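Local coordinates for protein putative hydrolase (Chloroflexus aurantiacus J-10-fl, PDB 3CMN) that is a putative hydrolase, probably a zincin-like metallopeptidase, whose substrate is not established, at residues R199-E204 / F254-A259; Y267-M272 / Q319-V324; M349-N354 / I359-R364. One frame throughout, in Å; residues are numbered along the deposited sequence.

Contact 1 of 3, residues R199-E204 / F254-A259; sequences RTYFRE and FDRIQA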
loop_
_atom_site.group_PDB
_atom_site.type_symbol
_atom_site.label_atom_id
_atom_site.label_comp_id
_atom_site.label_asym_id
_atom_site.label_seq_id
_atom_site.Cartn_x
_atom_site.Cartn_y
_atom_site.Cartn_z
ATOM N N ARG A 199 12.759 -0.556 -0.906
ATOM C CA ARG A 199 12.480 -1.978 -1.085
ATOM C C ARG A 199 13.630 -2.853 -0.585
ATOM O O ARG A 199 13.403 -3.940 -0.063
ATOM C CB ARG A 199 12.153 -2.282 -2.555
ATOM C CG ARG A 199 10.665 -2.100 -2.868
ATOM C CD ARG A 199 10.352 -2.110 -4.363
ATOM N NE ARG A 199 8.919 -1.952 -4.604
ATOM C CZ ARG A 199 8.387 -1.578 -5.764
ATOM N NH1 ARG A 199 9.165 -1.319 -6.804
ATOM N NH2 ARG A 199 7.071 -1.443 -5.877
ATOM N N THR A 200 14.861 -2.370 -0.728
ATOM C CA THR A 200 16.022 -3.109 -0.255
ATOM C C THR A 200 15.881 -3.240 1.256
ATOM O O THR A 200 16.005 -4.334 1.815
ATOM C CB THR A 200 17.328 -2.355 -0.562
ATOM O OG1 THR A 200 17.423 -2.124 -1.971
ATOM C CG2 THR A 200 18.551 -3.169 -0.093
ATOM N N TYR A 201 15.610 -2.111 1.904
ATOM C CA TYR A 201 15.438 -2.056 3.346
ATOM C C TYR A 201 14.230 -2.866 3.798
ATOM O O TYR A 201 14.249 -3.481 4.870
ATOM C CB TYR A 201 15.278 -0.603 3.791
ATOM C CG TYR A 201 14.980 -0.440 5.264
ATOM C CD1 TYR A 201 15.872 -0.905 6.237
ATOM C CD2 TYR A 201 13.810 0.185 5.688
ATOM C CE1 TYR A 201 15.601 -0.747 7.595
ATOM C CE2 TYR A 201 13.530 0.347 7.040
ATOM C CZ TYR A 201 14.429 -0.120 7.992
ATOM O OH TYR A 201 14.136 0.061 9.332
ATOM N N PHE A 202 13.179 -2.876 2.985
ATOM C CA PHE A 202 11.985 -3.633 3.338
ATOM C C PHE A 202 12.309 -5.119 3.195
ATOM O O PHE A 202 11.926 -5.935 4.033
ATOM C CB PHE A 202 10.800 -3.233 2.442
ATOM C CG PHE A 202 9.478 -3.825 2.876
ATOM C CD1 PHE A 202 9.176 -3.994 4.233
ATOM C CD2 PHE A 202 8.531 -4.207 1.934
ATOM C CE1 PHE A 202 7.949 -4.536 4.637
ATOM C CE2 PHE A 202 7.291 -4.752 2.328
ATOM C CZ PHE A 202 7.006 -4.916 3.678
ATOM N N ARG A 203 13.037 -5.475 2.144
ATOM C CA ARG A 203 13.400 -6.873 1.974
ATOM C C ARG A 203 14.343 -7.281 3.101
ATOM O O ARG A 203 14.304 -8.415 3.560
ATOM C CB ARG A 203 14.051 -7.120 0.611
ATOM C CG ARG A 203 13.061 -7.546 -0.449
ATOM C CD ARG A 203 13.755 -7.996 -1.735
ATOM N NE ARG A 203 14.151 -6.882 -2.593
ATOM C CZ ARG A 203 13.296 -6.152 -3.306
ATOM N NH1 ARG A 203 11.987 -6.417 -3.276
ATOM N NH2 ARG A 203 13.738 -5.137 -4.038
ATOM N N GLU A 204 15.181 -6.348 3.552
ATOM C CA GLU A 204 16.110 -6.627 4.645
ATOM C C GLU A 204 15.325 -6.988 5.899
ATOM O O GLU A 204 15.588 -8.008 6.528
ATOM C CB GLU A 204 16.988 -5.408 4.953
ATOM C CG GLU A 204 18.036 -5.078 3.905
ATOM C CD GLU A 204 18.742 -3.756 4.185
ATOM O OE1 GLU A 204 19.365 -3.614 5.257
ATOM O OE2 GLU A 204 18.671 -2.850 3.333
ATOM N N PHE A 254 9.689 -5.879 14.136
ATOM C CA PHE A 254 8.304 -5.454 13.994
ATOM C C PHE A 254 8.195 -3.946 14.116
ATOM O O PHE A 254 7.533 -3.292 13.311
ATOM C CB PHE A 254 7.414 -6.112 15.061
ATOM C CG PHE A 254 7.267 -7.609 14.909
ATOM C CD1 PHE A 254 7.768 -8.269 13.792
ATOM C CD2 PHE A 254 6.624 -8.355 15.896
ATOM C CE1 PHE A 254 7.635 -9.646 13.656
ATOM C CE2 PHE A 254 6.484 -9.736 15.774
ATOM C CZ PHE A 254 6.991 -10.384 14.649
ATOM N N ASP A 255 8.867 -3.402 15.123
ATOM C CA ASP A 255 8.855 -1.971 15.393
ATOM C C ASP A 255 9.241 -1.191 14.139
ATOM O O ASP A 255 8.598 -0.205 13.792
ATOM C CB ASP A 255 9.835 -1.668 16.526
ATOM C CG ASP A 255 9.515 -0.373 17.244
ATOM O OD1 ASP A 255 9.280 0.657 16.565
ATOM O OD2 ASP A 255 9.506 -0.385 18.495
ATOM N N ARG A 256 10.290 -1.653 13.464
ATOM C CA ARG A 256 10.779 -1.026 12.239
ATOM C C ARG A 256 9.791 -1.160 11.074
ATOM O O ARG A 256 9.484 -0.184 10.395
ATOM C CB ARG A 256 12.126 -1.637 11.828
ATOM C CG ARG A 256 13.323 -1.130 12.623
ATOM C CD ARG A 256 14.609 -1.739 12.083
ATOM N NE ARG A 256 15.807 -1.292 12.792
ATOM C CZ ARG A 256 16.536 -0.227 12.459
ATOM N NH1 ARG A 256 16.203 0.527 11.415
ATOM N NH2 ARG A 256 17.613 0.077 13.171
ATOM N N ILE A 257 9.306 -2.375 10.840
ATOM C CA ILE A 257 8.352 -2.625 9.764
ATOM C C ILE A 257 7.123 -1.757 10.013
ATOM O O ILE A 257 6.591 -1.127 9.091
ATOM C CB ILE A 257 7.924 -4.113 9.725
ATOM C CG1 ILE A 257 9.125 -4.980 9.348
ATOM C CG2 ILE A 257 6.775 -4.312 8.724
ATOM C CD1 ILE A 257 8.890 -6.469 9.502
ATOM N N GLN A 258 6.691 -1.719 11.270
ATOM C CA GLN A 258 5.542 -0.925 11.656
ATOM C C GLN A 258 5.783 0.563 11.424
ATOM O O GLN A 258 4.917 1.248 10.880
ATOM C CB GLN A 258 5.200 -1.187 13.121
ATOM C CG GLN A 258 4.497 -2.515 13.341
ATOM C CD GLN A 258 4.368 -2.875 14.807
ATOM O OE1 GLN A 258 4.174 -2.002 15.656
ATOM N NE2 GLN A 258 4.454 -4.168 15.111
ATOM N N ALA A 259 6.950 1.066 11.820
ATOM C CA ALA A 259 7.246 2.481 11.630
ATOM C C ALA A 259 7.363 2.846 10.146
ATOM O O ALA A 259 6.979 3.932 9.746
ATOM C CB ALA A 259 8.521 2.861 12.386
HETATM O O HOH W 1 11.625 1.308 9.809
#
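Y201 and R256 meet through a single straight hydrogen bond: R256 NH1 donates to Y201 OH at 3.0 Å, with an N-H...O angle of 162°. The hydroxyl lies at the edge of the guanidinium, almost in its plane, whereas the phenol ring is turned steeply against that plane, 76° away. The arginine chain runs extended from CG to NE and passes the hydroxyl along its length, so that R256 CD comes within 3.3 Å of Y201 OH. A water held in the plane of the phenol ring, 2.8 Å from Y201 OH, donates to R256 O at 2.7 Å. The phenol oxygen is thus tied to both the side chain and the backbone of one residue. With CG anti to the backbone N (chi1 175°), the Y201 side chain reaches across to helix 248-279. Beside this polar pair the contact is apolar and looser, the ring edge of F202 reaching the branch methyl of I257, CE1 to CG2 at 4.3 Å. L205 packs on R256 and I257, and P343 and L346 lie against Y201. The contact therefore joins helix 197-210 to helix 248-279, with F305 of helix 283-307 packed against the apolar pair.

Contact 2 of 3, residues Y267-M272 / Q319-V324; sequences YGNHVM and QGEAFV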
loop_
_atom_site.group_PDB
_atom_site.type_symbol
_atom_site.label_atom_id
_atom_site.label_comp_id
_atom_site.label_asym_id
_atom_site.label_seq_id
_atom_site.Cartn_x
_atom_site.Cartn_y
_atom_site.Cartn_z
ATOM N N TYR A 267 2.994 9.853 5.154
ATOM C CA TYR A 267 3.607 10.747 4.188
ATOM C C TYR A 267 2.745 10.753 2.933
ATOM O O TYR A 267 2.575 11.788 2.287
ATOM C CB TYR A 267 5.016 10.284 3.824
ATOM C CG TYR A 267 5.921 11.439 3.474
ATOM C CD1 TYR A 267 6.797 11.965 4.424
ATOM C CD2 TYR A 267 5.879 12.034 2.212
ATOM C CE1 TYR A 267 7.612 13.049 4.135
ATOM C CE2 TYR A 267 6.693 13.128 1.907
ATOM C CZ TYR A 267 7.563 13.634 2.882
ATOM O OH TYR A 267 8.387 14.720 2.624
ATOM N N GLY A 268 2.210 9.585 2.589
ATOM C CA GLY A 268 1.366 9.480 1.415
ATOM C C GLY A 268 0.078 10.255 1.606
ATOM O O GLY A 268 -0.414 10.880 0.669
ATOM N N ASN A 269 -0.471 10.221 2.820
ATOM C CA ASN A 269 -1.708 10.939 3.103
ATOM C C ASN A 269 -1.453 12.441 3.157
ATOM O O ASN A 269 -2.375 13.241 3.010
ATOM C CB ASN A 269 -2.338 10.471 4.425
ATOM C CG ASN A 269 -2.987 9.086 4.316
ATOM O OD1 ASN A 269 -3.584 8.745 3.288
ATOM N ND2 ASN A 269 -2.884 8.293 5.383
ATOM N N HIS A 270 -0.198 12.822 3.365
ATOM C CA HIS A 270 0.151 14.229 3.425
ATOM C C HIS A 270 0.234 14.803 2.018
ATOM O O HIS A 270 -0.191 15.931 1.765
ATOM C CB HIS A 270 1.497 14.427 4.113
ATOM C CG HIS A 270 1.903 15.861 4.207
ATOM N ND1 HIS A 270 1.409 16.711 5.175
ATOM C CD2 HIS A 270 2.700 16.614 3.413
ATOM C CE1 HIS A 270 1.886 17.926 4.973
ATOM N NE2 HIS A 270 2.670 17.893 3.909
ATOM N N VAL A 271 0.808 14.028 1.108
ATOM C CA VAL A 271 0.938 14.450 -0.273
ATOM C C VAL A 271 -0.468 14.540 -0.878
ATOM O O VAL A 271 -0.724 15.360 -1.753
ATOM C CB VAL A 271 1.803 13.446 -1.075
ATOM C CG1 VAL A 271 2.007 13.942 -2.492
ATOM C CG2 VAL A 271 3.153 13.255 -0.387
ATOM N N MET A 272 -1.377 13.695 -0.396
ATOM C CA MET A 272 -2.754 13.702 -0.878
ATOM C C MET A 272 -3.404 15.056 -0.584
ATOM O O MET A 272 -4.006 15.673 -1.465
ATOM C CB MET A 272 -3.557 12.578 -0.207
ATOM C CG MET A 272 -3.342 11.203 -0.833
ATOM S SD MET A 272 -3.551 11.260 -2.629
ATOM C CE MET A 272 -5.315 11.764 -2.745
ATOM N N GLN A 319 -1.523 8.581 13.362
ATOM C CA GLN A 319 -0.298 8.263 14.076
ATOM C C GLN A 319 0.856 8.650 13.147
ATOM O O GLN A 319 1.676 9.513 13.477
ATOM C CB GLN A 319 -0.251 6.773 14.391
ATOM C CG GLN A 319 -0.302 6.437 15.876
ATOM C CD GLN A 319 -0.439 4.947 16.126
ATOM O OE1 GLN A 319 -1.427 4.329 15.727
ATOM N NE2 GLN A 319 0.558 4.360 16.785
ATOM N N GLY A 320 0.882 8.033 11.969
ATOM C CA GLY A 320 1.922 8.328 11.004
ATOM C C GLY A 320 1.671 9.605 10.226
ATOM O O GLY A 320 2.603 10.186 9.667
ATOM N N GLU A 321 0.420 10.055 10.188
ATOM C CA GLU A 321 0.081 11.269 9.447
ATOM C C GLU A 321 0.309 12.539 10.270
ATOM O O GLU A 321 0.756 13.557 9.748
ATOM C CB GLU A 321 -1.377 11.209 8.979
ATOM C CG GLU A 321 -1.592 11.869 7.620
ATOM C CD GLU A 321 -3.047 11.940 7.218
ATOM O OE1 GLU A 321 -3.745 10.910 7.310
ATOM O OE2 GLU A 321 -3.490 13.025 6.795
ATOM N N ALA A 322 -0.004 12.461 11.559
ATOM C CA ALA A 322 0.164 13.576 12.484
ATOM C C ALA A 322 1.650 13.807 12.684
ATOM O O ALA A 322 2.084 14.931 12.947
ATOM C CB ALA A 322 -0.503 13.263 13.812
ATOM N N PHE A 323 2.432 12.738 12.567
ATOM C CA PHE A 323 3.878 12.851 12.694
ATOM C C PHE A 323 4.331 13.798 11.589
ATOM O O PHE A 323 4.956 14.820 11.848
ATOM C CB PHE A 323 4.552 11.481 12.507
ATOM C CG PHE A 323 6.037 11.564 12.263
ATOM C CD1 PHE A 323 6.937 11.567 13.325
ATOM C CD2 PHE A 323 6.532 11.713 10.967
ATOM C CE1 PHE A 323 8.308 11.725 13.096
ATOM C CE2 PHE A 323 7.892 11.874 10.734
ATOM C CZ PHE A 323 8.780 11.879 11.800
ATOM N N VAL A 324 3.982 13.453 10.356
ATOM C CA VAL A 324 4.362 14.250 9.197
ATOM C C VAL A 324 3.755 15.651 9.190
ATOM O O VAL A 324 4.417 16.605 8.785
ATOM C CB VAL A 324 3.975 13.532 7.886
ATOM C CG1 VAL A 324 4.441 14.343 6.691
ATOM C CG2 VAL A 324 4.602 12.149 7.847
#
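V324 points toward helix 267-272 and splits its two methyls between separate partners. CG1 sits over one face of the H270 imidazole, a CH-pi contact 4.2 Å from the ring centroid and 28° off the normal, and V324 CG1 is also 4.0 Å from Y267 CD1. V324 CG2 faces the Y267 backbone, 3.9 Å from its N. The valine torsion sets this division, placing CG1 anti to the backbone N and CG2 beside it. The imidazole ND1 is hydrogen-bonded to N325, which should restrain the ring's rotation. At the other end E321 and N269 cross at about a right angle. The glutamate, extended beyond CG, lays its carboxylate against the asparagine, E321 CD 3.2 Å from N269 CB, with the amide and carboxylate planes 49° apart. Replacing E321 by an alanine would probably open a gap beside N269 CB and remove the carboxylate that packs against the asparagine. The two helix segments cross at -61°, their axes 8.5 Å apart, a steep helix-helix packing in this largely helical fold; the N269 side chain comes close to, but does not contact, H184, E185 and H188, an HExxH sequence that probably marks a zincin-type metal site, with no metal bound here.

Contact 3 of 3, residues M349-N354 / I359-R364; sequences MDEIRN and IVRMDR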
loop_
_atom_site.group_PDB
_atom_site.type_symbol
_atom_site.label_atom_id
_atom_site.label_comp_id
_atom_site.label_asym_id
_atom_site.label_seq_id
_atom_site.Cartn_x
_atom_site.Cartn_y
_atom_site.Cartn_z
ATOM N N MET A 349 8.691 4.089 16.173
ATOM C CA MET A 349 7.273 4.222 16.468
ATOM C C MET A 349 7.130 5.326 17.510
ATOM O O MET A 349 6.168 6.092 17.497
ATOM C CB MET A 349 6.692 2.899 16.980
ATOM C CG MET A 349 6.194 1.985 15.861
ATOM S SD MET A 349 5.013 2.806 14.749
ATOM C CE MET A 349 3.806 3.321 15.912
ATOM N N ASP A 350 8.113 5.417 18.397
ATOM C CA ASP A 350 8.130 6.448 19.431
ATOM C C ASP A 350 8.178 7.839 18.813
ATOM O O ASP A 350 7.373 8.707 19.154
ATOM C CB ASP A 350 9.341 6.269 20.341
ATOM C CG ASP A 350 9.043 5.394 21.537
ATOM O OD1 ASP A 350 8.106 5.732 22.296
ATOM O OD2 ASP A 350 9.736 4.373 21.719
ATOM N N GLU A 351 9.125 8.050 17.898
ATOM C CA GLU A 351 9.265 9.344 17.236
ATOM C C GLU A 351 7.984 9.696 16.485
ATOM O O GLU A 351 7.633 10.865 16.363
ATOM C CB GLU A 351 10.477 9.323 16.297
ATOM C CG GLU A 351 11.790 9.199 17.062
ATOM C CD GLU A 351 13.002 8.989 16.172
ATOM O OE1 GLU A 351 13.027 7.990 15.418
ATOM O OE2 GLU A 351 13.937 9.819 16.228
ATOM N N ILE A 352 7.281 8.684 15.990
ATOM C CA ILE A 352 6.028 8.918 15.288
ATOM C C ILE A 352 5.003 9.451 16.288
ATOM O O ILE A 352 4.143 10.265 15.940
ATOM C CB ILE A 352 5.515 7.610 14.615
ATOM C CG1 ILE A 352 6.043 7.544 13.184
ATOM C CG2 ILE A 352 3.988 7.542 14.624
ATOM C CD1 ILE A 352 5.717 6.259 12.467
ATOM N N ARG A 353 5.112 9.003 17.536
ATOM C CA ARG A 353 4.199 9.431 18.590
ATOM C C ARG A 353 4.601 10.795 19.130
ATOM O O ARG A 353 3.781 11.531 19.689
ATOM C CB ARG A 353 4.183 8.402 19.718
ATOM C CG ARG A 353 3.581 7.068 19.302
ATOM C CD ARG A 353 3.282 6.188 20.495
ATOM N NE ARG A 353 4.474 5.611 21.104
ATOM C CZ ARG A 353 5.201 4.644 20.552
ATOM N NH1 ARG A 353 4.858 4.150 19.371
ATOM N NH2 ARG A 353 6.259 4.157 21.190
ATOM N N ASN A 354 5.875 11.128 18.962
ATOM C CA ASN A 354 6.395 12.412 19.402
ATOM C C ASN A 354 7.405 12.859 18.359
ATOM O O ASN A 354 8.596 12.572 18.465
ATOM C CB ASN A 354 7.050 12.297 20.782
ATOM C CG ASN A 354 7.416 10.872 21.142
ATOM O OD1 ASN A 354 6.547 10.002 21.247
ATOM N ND2 ASN A 354 8.708 10.624 21.339
ATOM N N ILE A 359 12.701 15.475 15.057
ATOM C CA ILE A 359 13.201 16.750 14.560
ATOM C C ILE A 359 14.559 17.042 15.184
ATOM O O ILE A 359 15.492 17.461 14.498
ATOM C CB ILE A 359 12.183 17.890 14.845
ATOM C CG1 ILE A 359 10.898 17.616 14.054
ATOM C CG2 ILE A 359 12.760 19.254 14.450
ATOM C CD1 ILE A 359 9.839 18.695 14.174
ATOM N N VAL A 360 14.676 16.775 16.479
ATOM C CA VAL A 360 15.927 16.986 17.184
ATOM C C VAL A 360 17.011 16.063 16.619
ATOM O O VAL A 360 18.103 16.516 16.265
ATOM C CB VAL A 360 15.749 16.721 18.696
ATOM C CG1 VAL A 360 17.080 16.796 19.408
ATOM C CG2 VAL A 360 14.794 17.735 19.280
ATOM N N ARG A 361 16.704 14.772 16.522
ATOM C CA ARG A 361 17.665 13.807 15.997
ATOM C C ARG A 361 18.147 14.165 14.591
ATOM O O ARG A 361 19.317 13.954 14.265
ATOM C CB ARG A 361 17.063 12.395 15.993
ATOM C CG ARG A 361 18.034 11.300 15.536
ATOM C CD ARG A 361 17.529 9.903 15.905
ATOM N NE ARG A 361 16.323 9.505 15.182
ATOM C CZ ARG A 361 16.315 8.923 13.981
ATOM N NH1 ARG A 361 17.452 8.658 13.338
ATOM N NH2 ARG A 361 15.160 8.592 13.418
ATOM N N MET A 362 17.257 14.698 13.751
ATOM C CA MET A 362 17.664 15.064 12.395
ATOM C C MET A 362 18.609 16.251 12.442
ATOM O O MET A 362 19.482 16.381 11.587
ATOM C CB MET A 362 16.457 15.411 11.507
ATOM C CG MET A 362 15.601 14.215 11.047
ATOM S SD MET A 362 16.506 12.818 10.367
ATOM C CE MET A 362 16.837 13.300 8.863
ATOM N N ASP A 363 18.421 17.110 13.445
ATOM C CA ASP A 363 19.248 18.296 13.644
ATOM C C ASP A 363 20.676 17.928 13.993
ATOM O O ASP A 363 21.619 18.581 13.551
ATOM C CB ASP A 363 18.683 19.167 14.767
ATOM C CG ASP A 363 17.547 20.037 14.306
ATOM O OD1 ASP A 363 17.382 20.162 13.079
ATOM O OD2 ASP A 363 16.832 20.607 15.165
ATOM N N ARG A 364 20.822 16.885 14.802
ATOM C CA ARG A 364 22.128 16.421 15.227
ATOM C C ARG A 364 22.891 15.755 14.099
ATOM O O ARG A 364 24.073 15.446 14.245
ATOM C CB ARG A 364 21.969 15.471 16.413
ATOM C CG ARG A 364 21.394 16.202 17.600
ATOM C CD ARG A 364 21.022 15.323 18.779
ATOM N NE ARG A 364 20.358 16.151 19.787
ATOM C CZ ARG A 364 19.750 15.689 20.877
ATOM N NH1 ARG A 364 19.706 14.384 21.127
ATOM N NH2 ARG A 364 19.183 16.541 21.727
#
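A side-on salt bridge between two short consecutive helices, 349-353 and 355-363, ties together the C-terminal part of the chain. E351 and R361 point toward each other across it, and the arginine presents NE and NH2 to separate carboxylate oxygens. R361 NE donates to E351 OE2 at 2.6 Å along a nearly straight line, 173° at the hydrogen, using the syn lone pair of OE2, which lies in the guanidinium plane. The second bond is longer and more bent, R361 NH2 to E351 OE1 at 3.0 Å and 141°. The carboxylate and guanidinium planes lie 35° apart, and OE1 is tilted from the guanidinium plane. The arginine leaves its helix with CG anti to the backbone N and then bends at chi3, which brings the NE side of the guanidinium round to the glutamate. The carboxylate is held from its own side too, since S348 N, just ahead of helix 349-353, donates to E351 OE1. R361 NH1 bonds to E344 O, and NH2, already paired with E351, has a weak further bond to L346 O, so the loop before helix 349-353 helps to fix the arginine. Within that helix, R353 NH2 forms a salt bridge with D350 OD1 at 2.7 Å, though the hydrogen bond in it is weak.

In the fold
Contacts 1 and 2 share helix 248-279, which meets helix 197-210 at one level and helix 319-331 at another, the centres of the two contacts lying about 18 Å apart. Contact 1 is mostly buried, yet its strongest link is polar and reaches an exposed arginine; contact 2, partly buried, combines valine methyls against rings with a glutamate packed on an asparagine. Contact 3 lies farther out, its centre about 24 Å from the centre of the chain against 14 Å for the others, and depends on paired charges. It is nevertheless joined to both: M349 packs against D255 and A259 of contact 1, while I352 meets Q319 and F323 of contact 2, so helix 349-353 bridges the two helical elements.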